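PDB 2E4T: endoglucanase from Clostridium thermocellum, which hydrolyses internal beta-1,4-glucosidic bonds of cellulose and xyloglucan, this chain being the family 44 glycoside hydrolase module of a larger enzyme. Local coordinates for residues G45-G50 against D69-E74; G76-G81 against P86-T91; T92-A97 against P103-T108. All coordinates share one frame; numbering follows the deposited sequence.

How the interactions relate
Leaving strand 40-43 of the parallel barrel sheet, the chain enters the loop holding residues 45-50, and interaction 1 closes an excursion of 18 residues by tying that loop to the start of helix 71-75. Interaction 2 follows directly: the turn after this helix folds back on the first turn of helix 88-99 across a gap of four residues. Interaction 3 then lays the same helix against strand 104-109. The three loops run in series, none enclosing or crossing another. Leu-73 packs on Ser-88 and Val-89 between the first two contacts, while Val-90 meets Ile-107 between the second and third, making one continuous connection from barrel strand 40-43 to strand 104-109.

Interaction 1: residues G45-G50 against D69-E74; sequences GNRTTG and DTYLLE
Arg-47 reaches from its loop over Tyr-71 to Asp-69, and its atoms divide the contact by chemistry. Its CB lies 3.9 Å from Leu-72 CD2, the apolar start of the path. The chain bends at chi2 (-79°), and CG and CD then pass the Tyr-71 ring, each 3.9 Å from its CD2. NE approaches the same ring obliquely. Tyr-71 CB sits over one face of the guanidinium, toward its rim, 3.3 Å from CZ; the phenol ring itself is tilted only 22° from the guanidinium plane. The tip grips the Asp-69 carboxylate end-on. NH2 gives OD2 a 2.9 Å bond that is almost straight (175°) and uses the syn lone pair. NH1 reaches OD1 at 2.8 Å in a more bent bond. OD1 also accepts the backbone N of Tyr-71, from the opposite face of the carboxylate, closing an Asx turn that fixes the acid's orientation. This double use should stabilise the charged carboxylate. Ser-58 is a further partner of NH1, next to the strand 67-69 that ends at Asp-69. At the CB end of Arg-47, Leu-72 packs on Phe-43 of strand 40-43 and on Val-89 of helix 88-99, joining this surface contact to the barrel wall.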
ATOM      1  N   GLY A  45       4.274   5.556   8.247  1.00  6.46           N
ATOM      2  CA  GLY A  45       3.761   5.125   9.513  1.00  6.53           C
ATOM      3  C   GLY A  45       4.098   6.098  10.648  1.00  5.48           C
ATOM      4  O   GLY A  45       4.674   7.175  10.427  1.00  5.63           O
ATOM      5  N   ASN A  46       3.702   5.714  11.863  1.00  5.82           N
ATOM      6  CA  ASN A  46       3.655   6.680  12.968  1.00  5.71           C
ATOM      7  C   ASN A  46       5.008   7.357  13.216  1.00  5.74           C
ATOM      8  O   ASN A  46       5.027   8.571  13.525  1.00  6.45           O
ATOM      9  CB  ASN A  46       3.235   5.971  14.252  1.00  6.25           C
ATOM     10  CG  ASN A  46       1.797   5.542  14.220  1.00  6.34           C
ATOM     11  OD1 ASN A  46       1.014   5.999  13.363  1.00  7.35           O
ATOM     12  ND2 ASN A  46       1.388   4.713  15.207  1.00  7.53           N
ATOM     13  N   ARG A  47       6.126   6.634  13.119  1.00  5.52           N
ATOM     14  CA  ARG A  47       7.406   7.225  13.468  1.00  6.20           C
ATOM     15  C   ARG A  47       7.806   8.310  12.489  1.00  5.52           C
ATOM     16  O   ARG A  47       8.739   9.110  12.812  1.00  6.37           O
ATOM     17  CB  ARG A  47       8.508   6.183  13.504  1.00  6.76           C
ATOM     18  CG  ARG A  47       8.698   5.524  14.848  1.00  7.74           C
ATOM     19  CD  ARG A  47       9.492   6.457  15.766  1.00  7.56           C
ATOM     20  NE  ARG A  47       9.708   5.819  17.063  1.00  7.88           N
ATOM     21  CZ  ARG A  47      10.629   6.277  17.918  1.00  7.56           C
ATOM     22  NH1 ARG A  47      11.333   7.382  17.658  1.00  7.94           N
ATOM     23  NH2 ARG A  47      10.829   5.624  19.082  1.00  8.64           N
ATOM     24  N   THR A  48       7.220   8.372  11.299  1.00  5.24           N
ATOM     25  CA  THR A  48       7.675   9.333  10.321  1.00  5.43           C
ATOM     26  C   THR A  48       7.095  10.753  10.507  1.00  5.22           C
ATOM     27  O   THR A  48       7.656  11.693   9.968  1.00  5.80           O
ATOM     28  CB  THR A  48       7.454   8.835   8.880  1.00  5.68           C
ATOM     29  OG1 THR A  48       6.070   8.742   8.584  1.00  6.06           O
ATOM     30  CG2 THR A  48       8.175   7.507   8.661  1.00  6.77           C
ATOM     31  N   THR A  49       6.045  10.898  11.330  1.00  5.18           N
ATOM     32  CA  THR A  49       5.438  12.221  11.483  1.00  5.00           C
ATOM     33  C   THR A  49       6.404  13.251  12.079  1.00  5.25           C
ATOM     34  O   THR A  49       6.468  14.392  11.642  1.00  5.76           O
ATOM     35  CB  THR A  49       4.167  12.083  12.342  1.00  5.66           C
ATOM     36  OG1 THR A  49       3.212  11.312  11.620  1.00  5.46           O
ATOM     37  CG2 THR A  49       3.606  13.469  12.724  1.00  5.71           C
ATOM     38  N   GLY A  50       7.148  12.806  13.118  1.00  5.14           N
ATOM     39  CA  GLY A  50       8.043  13.708  13.834  1.00  5.61           C
ATOM     40  C   GLY A  50       9.510  13.538  13.473  1.00  5.07           C
ATOM     41  O   GLY A  50      10.392  14.027  14.184  1.00  5.48           O
ATOM     42  N   ASP A  69      14.083  10.006  20.144  1.00  6.55           N
ATOM     43  CA  ASP A  69      15.261   9.166  20.266  1.00  6.66           C
ATOM     44  C   ASP A  69      15.784   8.805  18.864  1.00  6.73           C
ATOM     45  O   ASP A  69      15.372   9.392  17.841  1.00  6.96           O
ATOM     46  CB  ASP A  69      14.869   7.908  21.055  1.00  8.61           C
ATOM     47  CG  ASP A  69      13.767   7.109  20.315  1.00  8.96           C
ATOM     48  OD1 ASP A  69      13.703   7.189  19.106  1.00  9.39           O
ATOM     49  OD2 ASP A  69      12.904   6.453  20.962  1.00 12.97           O
ATOM     50  N   THR A  70      16.775   7.914  18.849  1.00  6.90           N
ATOM     51  CA  THR A  70      17.447   7.467  17.634  1.00  7.15           C
ATOM     52  C   THR A  70      16.811   6.182  17.041  1.00  7.05           C
ATOM     53  O   THR A  70      17.449   5.526  16.203  1.00  7.64           O
ATOM     54  CB  THR A  70      18.931   7.186  17.917  1.00  8.11           C
ATOM     55  OG1 THR A  70      19.027   6.297  19.058  1.00  9.29           O
ATOM     56  CG2 THR A  70      19.671   8.466  18.266  1.00  9.65           C
ATOM     57  N   TYR A  71      15.556   5.884  17.382  1.00  7.11           N
ATOM     58  CA  TYR A  71      14.949   4.634  16.917  1.00  7.11           C
ATOM     59  C   TYR A  71      15.067   4.425  15.425  1.00  6.76           C
ATOM     60  O   TYR A  71      15.345   3.298  14.970  1.00  7.60           O
ATOM     61  CB  TYR A  71      13.463   4.594  17.326  1.00  8.59           C
ATOM     62  CG  TYR A  71      12.722   3.396  16.735  1.00  9.28           C
ATOM     63  CD1 TYR A  71      12.820   2.144  17.330  1.00 13.18           C
ATOM     64  CD2 TYR A  71      11.986   3.492  15.564  1.00  9.34           C
ATOM     65  CE1 TYR A  71      12.177   1.029  16.755  1.00 14.17           C
ATOM     66  CE2 TYR A  71      11.309   2.403  15.000  1.00 10.59           C
ATOM     67  CZ  TYR A  71      11.381   1.196  15.615  1.00 12.42           C
ATOM     68  OH  TYR A  71      10.732   0.098  15.086  1.00 15.27           O
ATOM     69  N   LEU A  72      14.797   5.451  14.591  1.00  6.45           N
ATOM     70  CA  LEU A  72      14.781   5.189  13.150  1.00  6.25           C
ATOM     71  C   LEU A  72      16.195   4.911  12.620  1.00  6.67           C
ATOM     72  O   LEU A  72      16.337   4.185  11.624  1.00  7.59           O
ATOM     73  CB  LEU A  72      14.104   6.301  12.362  1.00  6.81           C
ATOM     74  CG  LEU A  72      12.604   6.369  12.522  1.00  6.88           C
ATOM     75  CD1 LEU A  72      12.059   7.590  11.810  1.00  7.18           C
ATOM     76  CD2 LEU A  72      11.924   5.076  11.982  1.00  8.11           C
ATOM     77  N   LEU A  73      17.227   5.517  13.221  1.00  6.88           N
ATOM     78  CA  LEU A  73      18.599   5.206  12.874  1.00  6.83           C
ATOM     79  C   LEU A  73      18.917   3.731  13.152  1.00  7.31           C
ATOM     80  O   LEU A  73      19.513   3.008  12.353  1.00  8.32           O
ATOM     81  CB  LEU A  73      19.572   6.105  13.647  1.00  7.23           C
ATOM     82  CG  LEU A  73      19.567   7.559  13.201  1.00  7.42           C
ATOM     83  CD1 LEU A  73      20.131   8.459  14.332  1.00  8.04           C
ATOM     84  CD2 LEU A  73      20.334   7.721  11.906  1.00  7.11           C
ATOM     85  N   GLU A  74      18.524   3.278  14.352  1.00  7.56           N
ATOM     86  CA  GLU A  74      18.789   1.921  14.778  1.00  8.05           C
ATOM     87  C   GLU A  74      17.968   0.918  13.969  1.00  7.86           C
ATOM     88  O   GLU A  74      18.528  -0.031  13.382  1.00  8.86           O
ATOM     89  CB  GLU A  74      18.473   1.803  16.275  1.00  9.08           C
ATOM     90  CG  GLU A  74      19.386   2.612  17.101  1.00 11.28           C
ATOM     91  CD  GLU A  74      18.862   2.632  18.529  1.00 13.48           C
ATOM     92  OE1 GLU A  74      18.656   1.543  19.126  1.00 16.53           O
ATOM     93  OE2 GLU A  74      18.626   3.711  19.105  1.00 14.70           O
TER

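Interaction 2: residues G76-G81 against P86-T91; sequences GGVPKG and PASVVT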
ATOM      1  N   GLY A  76      16.543   1.240  11.102  1.00  7.67           N
ATOM      2  CA  GLY A  76      16.884   1.229   9.690  1.00  7.82           C
ATOM      3  C   GLY A  76      18.256   0.681   9.398  1.00  7.35           C
ATOM      4  O   GLY A  76      18.617   0.560   8.205  1.00  8.33           O
ATOM      5  N   GLY A  77      19.067   0.371  10.383  1.00  8.20           N
ATOM      6  CA  GLY A  77      20.415  -0.129  10.149  1.00  9.02           C
ATOM      7  C   GLY A  77      21.382   0.935   9.668  1.00  8.97           C
ATOM      8  O   GLY A  77      22.317   0.633   8.915  1.00 11.37           O
ATOM      9  N   VAL A  78      21.192   2.192  10.087  1.00  8.56           N
ATOM     10  CA  VAL A  78      22.104   3.243   9.664  1.00  8.65           C
ATOM     11  C   VAL A  78      23.434   3.058  10.442  1.00  8.79           C
ATOM     12  O   VAL A  78      23.440   3.043  11.663  1.00 10.36           O
ATOM     13  CB  VAL A  78      21.503   4.652   9.926  1.00  8.23           C
ATOM     14  CG1 VAL A  78      22.464   5.701   9.403  1.00  9.13           C
ATOM     15  CG2 VAL A  78      20.127   4.774   9.288  1.00  8.59           C
ATOM     16  N   PRO A  79      24.576   3.032   9.775  1.00 10.24           N
ATOM     17  CA  PRO A  79      25.851   2.947  10.529  1.00 11.42           C
ATOM     18  C   PRO A  79      26.052   4.155  11.441  1.00 11.04           C
ATOM     19  O   PRO A  79      25.683   5.278  11.023  1.00 10.62           O
ATOM     20  CB  PRO A  79      26.929   2.933   9.418  1.00 13.45           C
ATOM     21  CG  PRO A  79      26.246   2.570   8.196  1.00 14.12           C
ATOM     22  CD  PRO A  79      24.778   3.017   8.341  1.00 11.19           C
ATOM     23  N   LYS A  80      26.698   3.963  12.608  1.00 11.78           N
ATOM     24  CA  LYS A  80      26.834   5.023  13.592  1.00 12.79           C
ATOM     25  C   LYS A  80      27.564   6.184  12.979  1.00 12.23           C
ATOM     26  O   LYS A  80      27.298   7.322  13.393  1.00 13.81           O
ATOM     27  CB  LYS A  80      27.470   4.465  14.888  1.00 15.02           C
ATOM     28  CG  LYS A  80      26.369   3.792  15.698  1.00 16.91           C
ATOM     29  CD  LYS A  80      26.876   2.974  16.852  1.00 18.63           C
ATOM     30  CE  LYS A  80      25.722   2.441  17.670  1.00 21.09           C
ATOM     31  NZ  LYS A  80      24.904   1.462  16.903  1.00 26.12           N
ATOM     32  N   GLY A  81      28.505   5.952  12.077  1.00 12.57           N
ATOM     33  CA  GLY A  81      29.279   7.049  11.493  1.00 12.77           C
ATOM     34  C   GLY A  81      28.434   8.005  10.651  1.00 11.97           C
ATOM     35  O   GLY A  81      28.905   9.086  10.330  1.00 13.48           O
ATOM     36  N   PRO A  86      22.772  14.477   7.499  1.00  7.94           N
ATOM     37  CA  PRO A  86      21.375  14.765   7.160  1.00  7.33           C
ATOM     38  C   PRO A  86      20.758  13.630   6.343  1.00  6.35           C
ATOM     39  O   PRO A  86      21.376  13.090   5.415  1.00  7.19           O
ATOM     40  CB  PRO A  86      21.421  16.076   6.373  1.00  9.18           C
ATOM     41  CG  PRO A  86      22.679  16.759   6.963  1.00 11.48           C
ATOM     42  CD  PRO A  86      23.672  15.599   7.142  1.00 10.02           C
ATOM     43  N   ALA A  87      19.506  13.335   6.696  1.00  6.13           N
ATOM     44  CA  ALA A  87      18.690  12.379   5.951  1.00  6.14           C
ATOM     45  C   ALA A  87      19.260  10.984   5.911  1.00  6.26           C
ATOM     46  O   ALA A  87      18.756  10.173   5.110  1.00  6.33           O
ATOM     47  CB  ALA A  87      18.382  12.891   4.522  1.00  7.21           C
ATOM     48  N   SER A  88      20.217  10.616   6.778  1.00  6.27           N
ATOM     49  CA  SER A  88      20.798   9.264   6.671  1.00  5.88           C
ATOM     50  C   SER A  88      19.762   8.177   6.902  1.00  5.66           C
ATOM     51  O   SER A  88      19.908   7.063   6.334  1.00  6.32           O
ATOM     52  CB  SER A  88      21.995   9.102   7.586  1.00  6.74           C
ATOM     53  OG  SER A  88      21.562   9.246   8.929  1.00  7.21           O
ATOM     54  N   VAL A  89      18.725   8.404   7.703  1.00  5.98           N
ATOM     55  CA  VAL A  89      17.658   7.387   7.808  1.00  6.00           C
ATOM     56  C   VAL A  89      17.070   7.131   6.409  1.00  5.70           C
ATOM     57  O   VAL A  89      16.836   5.969   6.028  1.00  6.11           O
ATOM     58  CB  VAL A  89      16.579   7.875   8.800  1.00  5.81           C
ATOM     59  CG1 VAL A  89      15.281   7.107   8.639  1.00  6.34           C
ATOM     60  CG2 VAL A  89      17.105   7.753  10.202  1.00  6.42           C
ATOM     61  N   VAL A  90      16.757   8.198   5.686  1.00  5.64           N
ATOM     62  CA  VAL A  90      16.075   8.097   4.388  1.00  5.55           C
ATOM     63  C   VAL A  90      17.025   7.634   3.292  1.00  5.73           C
ATOM     64  O   VAL A  90      16.629   6.833   2.420  1.00  5.97           O
ATOM     65  CB  VAL A  90      15.355   9.412   4.076  1.00  6.36           C
ATOM     66  CG1 VAL A  90      14.871   9.448   2.648  1.00  6.96           C
ATOM     67  CG2 VAL A  90      14.190   9.581   5.058  1.00  8.48           C
ATOM     68  N   THR A  91      18.285   8.107   3.315  1.00  5.99           N
ATOM     69  CA  THR A  91      19.202   7.659   2.284  1.00  6.47           C
ATOM     70  C   THR A  91      19.615   6.196   2.518  1.00  5.94           C
ATOM     71  O   THR A  91      19.805   5.445   1.529  1.00  6.80           O
ATOM     72  CB  THR A  91      20.412   8.586   2.157  1.00  6.82           C
ATOM     73  OG1 THR A  91      21.195   8.569   3.374  1.00  7.23           O
ATOM     74  CG2 THR A  91      19.991  10.014   1.840  1.00  7.67           C
TER
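Val-78 fits its two methyl groups against the first turn of helix 88-99, and the whole contact rests on this one buried side chain. On the close side, CG1 stands anti to the backbone N (chi1 -177°) and meets Ser-88, 3.7 Å from its OG and 3.9 Å from its CB. CG2 turns toward the helix backbone instead, 3.7 Å from Ser-88 O and 3.9 Å from Val-89 CA. The side chains of the two valines are farther apart, with CG2 to CG2 at 4.3 Å, so the branch sits over the backbone more closely than against its counterpart. No hydrogen bond crosses between the segments; CG1 meets Ser-88 OG by van der Waals contact, while OG bonds to Glu-82 O in the connecting loop. The loose side flanks Val-78: Gly-77 before it and Pro-79, Lys-80 and Gly-81 after it are exposed and make no contact with residues 86-91. The 118 Å² buried between the segments fits a contact carried by Val-78. Leu-73 extends the apolar patch by touching Val-78, Ser-88 and Val-89. Gly-77, at positive phi (73°), ends helix 71-75 in a Schellman motif, the C-terminal cap that here redirects the chain and brings Val-78 against the next helix, within the region linking barrel strands 40-43 and 104-109.

Interaction 3: residues T92-A97 against P103-T108; sequences TFHDKA and PYTLIT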
ATOM      1  N   THR A  92      19.705   5.736   3.771  1.00  6.21           N
ATOM      2  CA  THR A  92      19.918   4.303   3.970  1.00  6.10           C
ATOM      3  C   THR A  92      18.711   3.515   3.453  1.00  5.62           C
ATOM      4  O   THR A  92      18.859   2.484   2.776  1.00  6.24           O
ATOM      5  CB  THR A  92      20.176   3.971   5.474  1.00  6.87           C
ATOM      6  OG1 THR A  92      21.361   4.669   5.881  1.00  7.83           O
ATOM      7  CG2 THR A  92      20.357   2.505   5.702  1.00  7.64           C
ATOM      8  N   PHE A  93      17.503   4.024   3.731  1.00  5.90           N
ATOM      9  CA  PHE A  93      16.298   3.336   3.308  1.00  5.39           C
ATOM     10  C   PHE A  93      16.253   3.225   1.776  1.00  5.43           C
ATOM     11  O   PHE A  93      15.978   2.129   1.219  1.00  5.74           O
ATOM     12  CB  PHE A  93      15.083   4.156   3.816  1.00  5.85           C
ATOM     13  CG  PHE A  93      13.771   3.486   3.580  1.00  5.21           C
ATOM     14  CD1 PHE A  93      13.189   2.713   4.570  1.00  6.21           C
ATOM     15  CD2 PHE A  93      13.060   3.669   2.369  1.00  6.20           C
ATOM     16  CE1 PHE A  93      11.944   2.070   4.337  1.00  6.78           C
ATOM     17  CE2 PHE A  93      11.837   3.066   2.145  1.00  6.87           C
ATOM     18  CZ  PHE A  93      11.295   2.253   3.129  1.00  6.59           C
ATOM     19  N   HIS A  94      16.516   4.329   1.073  1.00  5.57           N
ATOM     20  CA  HIS A  94      16.503   4.309  -0.374  1.00  5.49           C
ATOM     21  C   HIS A  94      17.675   3.520  -0.951  1.00  5.82           C
ATOM     22  O   HIS A  94      17.527   2.787  -1.942  1.00  6.12           O
ATOM     23  CB  HIS A  94      16.409   5.718  -0.927  1.00  6.05           C
ATOM     24  CG  HIS A  94      16.205   5.767  -2.418  1.00  6.14           C
ATOM     25  ND1 HIS A  94      15.194   5.049  -3.071  1.00  6.45           N
ATOM     26  CD2 HIS A  94      16.874   6.487  -3.356  1.00  6.54           C
ATOM     27  CE1 HIS A  94      15.281   5.356  -4.362  1.00  6.52           C
ATOM     28  NE2 HIS A  94      16.285   6.220  -4.559  1.00  6.65           N
ATOM     29  N   ASP A  95      18.863   3.667  -0.346  1.00  5.90           N
ATOM     30  CA  ASP A  95      20.008   2.879  -0.839  1.00  6.04           C
ATOM     31  C   ASP A  95      19.681   1.378  -0.739  1.00  5.85           C
ATOM     32  O   ASP A  95      20.031   0.606  -1.668  1.00  6.51           O
ATOM     33  CB  ASP A  95      21.262   3.159  -0.020  1.00  6.58           C
ATOM     34  CG  ASP A  95      21.877   4.515  -0.244  1.00  7.29           C
ATOM     35  OD1 ASP A  95      21.517   5.211  -1.216  1.00  7.74           O
ATOM     36  OD2 ASP A  95      22.819   4.843   0.547  1.00  9.01           O
ATOM     37  N   LYS A  96      19.071   0.951   0.370  1.00  5.90           N
ATOM     38  CA  LYS A  96      18.713  -0.466   0.500  1.00  6.00           C
ATOM     39  C   LYS A  96      17.710  -0.841  -0.600  1.00  6.05           C
ATOM     40  O   LYS A  96      17.864  -1.911  -1.254  1.00  6.78           O
ATOM     41  CB  LYS A  96      18.121  -0.753   1.867  1.00  6.49           C
ATOM     42  CG  LYS A  96      19.182  -0.895   2.980  1.00  6.70           C
ATOM     43  CD  LYS A  96      18.512  -1.132   4.326  1.00  6.86           C
ATOM     44  CE  LYS A  96      19.468  -1.657   5.367  1.00  7.44           C
ATOM     45  NZ  LYS A  96      18.743  -1.937   6.651  1.00  7.72           N
ATOM     46  N   ALA A  97      16.689  -0.025  -0.821  1.00  5.99           N
ATOM     47  CA  ALA A  97      15.693  -0.325  -1.871  1.00  5.90           C
ATOM     48  C   ALA A  97      16.367  -0.440  -3.228  1.00  5.66           C
ATOM     49  O   ALA A  97      16.117  -1.413  -3.988  1.00  6.45           O
ATOM     50  CB  ALA A  97      14.621   0.770  -1.884  1.00  6.47           C
ATOM     51  N   PRO A 103      11.890  -0.527  -7.750  1.00  6.71           N
ATOM     52  CA  PRO A 103      11.785   0.641  -8.649  1.00  7.81           C
ATOM     53  C   PRO A 103      11.021   1.792  -8.076  1.00  7.33           C
ATOM     54  O   PRO A 103      11.086   2.860  -8.672  1.00 11.30           O
ATOM     55  CB  PRO A 103      11.072   0.067  -9.866  1.00  8.78           C
ATOM     56  CG  PRO A 103      10.179  -0.989  -9.315  1.00  8.41           C
ATOM     57  CD  PRO A 103      11.040  -1.664  -8.223  1.00  7.45           C
ATOM     58  N   TYR A 104      10.343   1.675  -6.938  1.00  5.67           N
ATOM     59  CA  TYR A 104       9.567   2.783  -6.398  1.00  5.61           C
ATOM     60  C   TYR A 104       9.895   2.923  -4.920  1.00  5.08           C
ATOM     61  O   TYR A 104       9.673   2.000  -4.144  1.00  5.97           O
ATOM     62  CB  TYR A 104       8.040   2.569  -6.579  1.00  5.97           C
ATOM     63  CG  TYR A 104       7.266   3.860  -6.573  1.00  5.92           C
ATOM     64  CD1 TYR A 104       6.668   4.330  -7.738  1.00  6.18           C
ATOM     65  CD2 TYR A 104       7.124   4.642  -5.402  1.00  5.67           C
ATOM     66  CE1 TYR A 104       6.008   5.548  -7.793  1.00  6.18           C
ATOM     67  CE2 TYR A 104       6.443   5.855  -5.443  1.00  5.86           C
ATOM     68  CZ  TYR A 104       5.924   6.320  -6.633  1.00  5.89           C
ATOM     69  OH  TYR A 104       5.336   7.567  -6.634  1.00  6.39           O
ATOM     70  N   THR A 105      10.369   4.132  -4.516  1.00  5.13           N
ATOM     71  CA  THR A 105      10.503   4.495  -3.127  1.00  5.09           C
ATOM     72  C   THR A 105       9.563   5.660  -2.849  1.00  4.87           C
ATOM     73  O   THR A 105       9.548   6.656  -3.593  1.00  5.68           O
ATOM     74  CB  THR A 105      11.941   4.899  -2.813  1.00  5.69           C
ATOM     75  OG1 THR A 105      12.780   3.752  -3.031  1.00  6.22           O
ATOM     76  CG2 THR A 105      12.089   5.346  -1.357  1.00  6.29           C
ATOM     77  N   LEU A 106       8.761   5.506  -1.784  1.00  4.92           N
ATOM     78  CA  LEU A 106       7.807   6.504  -1.312  1.00  4.67           C
ATOM     79  C   LEU A 106       8.270   6.985   0.069  1.00  4.87           C
ATOM     80  O   LEU A 106       8.386   6.185   0.996  1.00  5.41           O
ATOM     81  CB  LEU A 106       6.424   5.839  -1.197  1.00  5.04           C
ATOM     82  CG  LEU A 106       5.331   6.667  -0.529  1.00  5.42           C
ATOM     83  CD1 LEU A 106       5.091   7.972  -1.284  1.00  6.31           C
ATOM     84  CD2 LEU A 106       4.035   5.866  -0.472  1.00  6.34           C
ATOM     85  N   ILE A 107       8.621   8.289   0.145  1.00  4.67           N
ATOM     86  CA  ILE A 107       9.140   8.861   1.386  1.00  4.92           C
ATOM     87  C   ILE A 107       8.094   9.788   2.009  1.00  5.07           C
ATOM     88  O   ILE A 107       7.630  10.735   1.372  1.00  5.42           O
ATOM     89  CB  ILE A 107      10.452   9.647   1.099  1.00  5.84           C
ATOM     90  CG1 ILE A 107      11.543   8.718   0.574  1.00  5.78           C
ATOM     91  CG2 ILE A 107      10.909  10.432   2.336  1.00  6.36           C
ATOM     92  CD1 ILE A 107      11.883   7.519   1.442  1.00  5.87           C
ATOM     93  N   THR A 108       7.808   9.542   3.286  1.00  5.60           N
ATOM     94  CA  THR A 108       6.891  10.446   4.008  1.00  5.85           C
ATOM     95  C   THR A 108       7.608  11.721   4.402  1.00  5.47           C
ATOM     96  O   THR A 108       8.716  11.703   4.995  1.00  6.72           O
ATOM     97  CB  THR A 108       6.338   9.743   5.221  1.00  6.31           C
ATOM     98  OG1 THR A 108       5.547   8.602   4.774  1.00  6.36           O
ATOM     99  CG2 THR A 108       5.412  10.653   6.030  1.00  6.76           C
TER
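His-94 CG stands opposite its backbone N (chi1 -172°), sending the ring to the strand, while Thr-105 OG1 lies opposite its own carbonyl carbon (chi1 -63°), where it meets ND1. The result is a hydrogen bond of 2.7 Å between His-94 ND1 and Thr-105 OG1, in which either atom could be the donor. The hydroxyl oxygen lies at the edge of the imidazole, in its plane, although the bond is bent. The other ring nitrogen, NE2, bonds to Thr-176 O, and Tyr-169 meets the imidazole edge-to-face, so the ring is held from several directions. Ala-97 CB flanks the hydroxyl, 3.7 Å from Thr-105 OG1. The apolar packing is that of Phe-93, which presents its edge to the Thr-105 methyl, with CE2 to CG2 at 4.2 Å, and whose CD2 approaches Ile-107 CD1 obliquely at 4.1 Å. Thr-105 thus faces three helix residues, which accounts for its 75 Å² of buried surface. Helix 92-97 and strand 104-108 run nearly antiparallel (166°), their axes 9.2 Å apart. This is the helix-to-strand return of a beta-alpha-beta crossover in the TIM-like barrel: helix 88-99 covers strand 104-109, which is hydrogen-bonded in the parallel sheet between strands 40-43 and 180-183.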